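PDB 2J13: polysaccharide deacetylase from Bacillus anthracis, which is a family 4 carbohydrate esterase that probably removes acetyl groups from amino sugars of bacterial cell-wall peptidoglycan. Local coordinates for residues A[91-94]-A[99-102]. Residues are numbered along the deposited sequence; the frame is centred on the assembly and turned at random. Where two conformers were deposited one is given.
Sequences HYIK and LLLR. With ZN (zinc ion), chain E.
Ile93 and Leu100 meet through their methyl groups where two short consecutive helices, 90-95 and 97-105, turn against each other after strand 84-88 of the NodB-type deacetylase domain. This is the tight part of the contact: CG2 of Ile93 lies 3.6 Å from CD2 of Leu100, and the same leucine methyl is 3.9 Å from Ile93 CG1. Leu100 was modelled in two conformers and these distances hold for one, so the exact fit is provisional. Ile93 branches at CB, and chi1 -67° sets CG1 beside the backbone N and CG2 anti to it, with both arms close to the leucine methyl. Branched aliphatic residues suit the place, since both helices here face Val88 of the strand and helix 125-143, where Val135 touches Ile93 and Val142 touches Leu100.

The second meeting is of a different kind. Tyr92 reaches across toward helix 97-105, with CG anti to the backbone N (chi1 -163°), and only its hydroxyl arrives: OH is 3.5 Å from CD1 of Leu99 and 4.0 Å from CB of the same leucine, the two side chains running roughly perpendicular. A tyrosine fits because its long, flat ring carries the hydroxyl through a buried position beside Thr70 to Leu99 and to an acceptor, Glu66 OE1, to which OH is hydrogen-bonded. Leu99, partly exposed, closes this side together with Thr70 and Leu74 of helix 70-80.

The loose side is that of His91 and Lys94, both exposed. His91 lies well clear of the second segment and binds a zinc ion through ND1 at 1.9 Å; a water also binds the metal. With no hydrogen bond crossing between the two segments, their direct association rests on apolar and van der Waals contact, and the tyrosine hydroxyl spends its polarity on Glu66.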
loop_
_atom_site.group_PDB
_atom_site.type_symbol
_atom_site.label_atom_id
_atom_site.label_comp_id
_atom_site.label_asym_id
_atom_site.label_seq_id
_atom_site.Cartn_x
_atom_site.Cartn_y
_atom_site.Cartn_z
ATOM N N HIS A 91 12.030 6.996 6.717
ATOM C CA HIS A 91 11.946 7.549 8.061
ATOM C C HIS A 91 11.305 6.550 8.997
ATOM O O HIS A 91 11.758 6.324 10.108
ATOM C CB HIS A 91 11.124 8.842 8.064
ATOM C CG HIS A 91 10.880 9.423 9.430
ATOM N ND1 HIS A 91 11.834 10.152 10.115
ATOM C CD2 HIS A 91 9.784 9.406 10.224
ATOM C CE1 HIS A 91 11.340 10.544 11.274
ATOM N NE2 HIS A 91 10.098 10.108 11.366
ATOM N N TYR A 92 10.257 5.902 8.512
ATOM C CA TYR A 92 9.591 4.895 9.312
ATOM C C TYR A 92 10.534 3.716 9.591
ATOM O O TYR A 92 10.672 3.291 10.737
ATOM C CB TYR A 92 8.315 4.426 8.615
ATOM C CG TYR A 92 7.393 3.707 9.560
ATOM C CD1 TYR A 92 7.516 2.354 9.754
ATOM C CD2 TYR A 92 6.426 4.385 10.259
ATOM C CE1 TYR A 92 6.706 1.689 10.641
ATOM C CE2 TYR A 92 5.612 3.736 11.160
ATOM C CZ TYR A 92 5.750 2.378 11.326
ATOM O OH TYR A 92 4.972 1.685 12.219
ATOM N N ILE A 93 11.192 3.180 8.557
ATOM C CA ILE A 93 12.121 2.052 8.730
ATOM C C ILE A 93 13.219 2.372 9.752
ATOM O O ILE A 93 13.512 1.550 10.629
ATOM C CB ILE A 93 12.807 1.631 7.404
ATOM C CG1 ILE A 93 11.807 1.031 6.410
ATOM C CG2 ILE A 93 13.905 0.580 7.664
ATOM C CD1 ILE A 93 12.347 0.962 4.948
ATOM N N LYS A 94 13.810 3.553 9.644
ATOM C CA LYS A 94 14.943 3.915 10.516
ATOM C C LYS A 94 14.507 4.103 11.970
ATOM O O LYS A 94 15.293 3.823 12.905
ATOM C CB LYS A 94 15.604 5.187 10.001
ATOM C CG LYS A 94 16.278 5.029 8.635
ATOM C CD LYS A 94 17.631 4.307 8.663
ATOM C CE LYS A 94 18.709 5.182 9.263
ATOM N NZ LYS A 94 20.076 4.603 9.125
ATOM N N LEU A 99 8.652 -2.468 15.009
ATOM C CA LEU A 99 7.349 -2.628 14.350
ATOM C C LEU A 99 7.520 -3.259 12.961
ATOM O O LEU A 99 6.746 -4.125 12.568
ATOM C CB LEU A 99 6.593 -1.296 14.284
ATOM C CG LEU A 99 5.967 -0.870 15.610
ATOM C CD1 LEU A 99 5.499 0.592 15.523
ATOM C CD2 LEU A 99 4.826 -1.795 16.031
ATOM N N LEU A 100 8.559 -2.850 12.226
ATOM C CA LEU A 100 8.857 -3.435 10.945
ATOM C C LEU A 100 9.063 -4.956 11.036
ATOM O O LEU A 100 8.546 -5.715 10.241
ATOM C CB LEU A 100 10.072 -2.718 10.375
ATOM C CG LEU A 100 10.371 -2.772 8.897
ATOM C CD1 LEU A 100 9.329 -2.028 8.062
ATOM C CD2 LEU A 100 11.742 -2.157 8.714
ATOM N N LEU A 101 9.819 -5.393 12.055
ATOM C CA LEU A 101 10.035 -6.790 12.274
ATOM C C LEU A 101 8.747 -7.528 12.645
ATOM O O LEU A 101 8.581 -8.674 12.259
ATOM C CB LEU A 101 11.130 -6.972 13.331
ATOM C CG LEU A 101 12.489 -6.553 12.760
ATOM C CD1 LEU A 101 13.534 -6.482 13.860
ATOM C CD2 LEU A 101 12.919 -7.545 11.692
ATOM N N ARG A 102 7.853 -6.891 13.387
ATOM C CA ARG A 102 6.517 -7.484 13.638
ATOM C C ARG A 102 5.765 -7.683 12.336
ATOM O O ARG A 102 5.080 -8.666 12.125
ATOM C CB ARG A 102 5.672 -6.595 14.556
ATOM C CG ARG A 102 6.111 -6.586 16.026
ATOM C CD ARG A 102 5.041 -6.075 16.934
ATOM N NE ARG A 102 3.864 -6.936 16.917
ATOM C CZ ARG A 102 2.683 -6.601 17.426
ATOM N NH1 ARG A 102 2.510 -5.435 18.016
ATOM N NH2 ARG A 102 1.670 -7.444 17.347
HETATM ZN ZN ZN E . 13.453 10.800 9.489
HETATM O O HOH W 1 15.330 9.691 10.242
#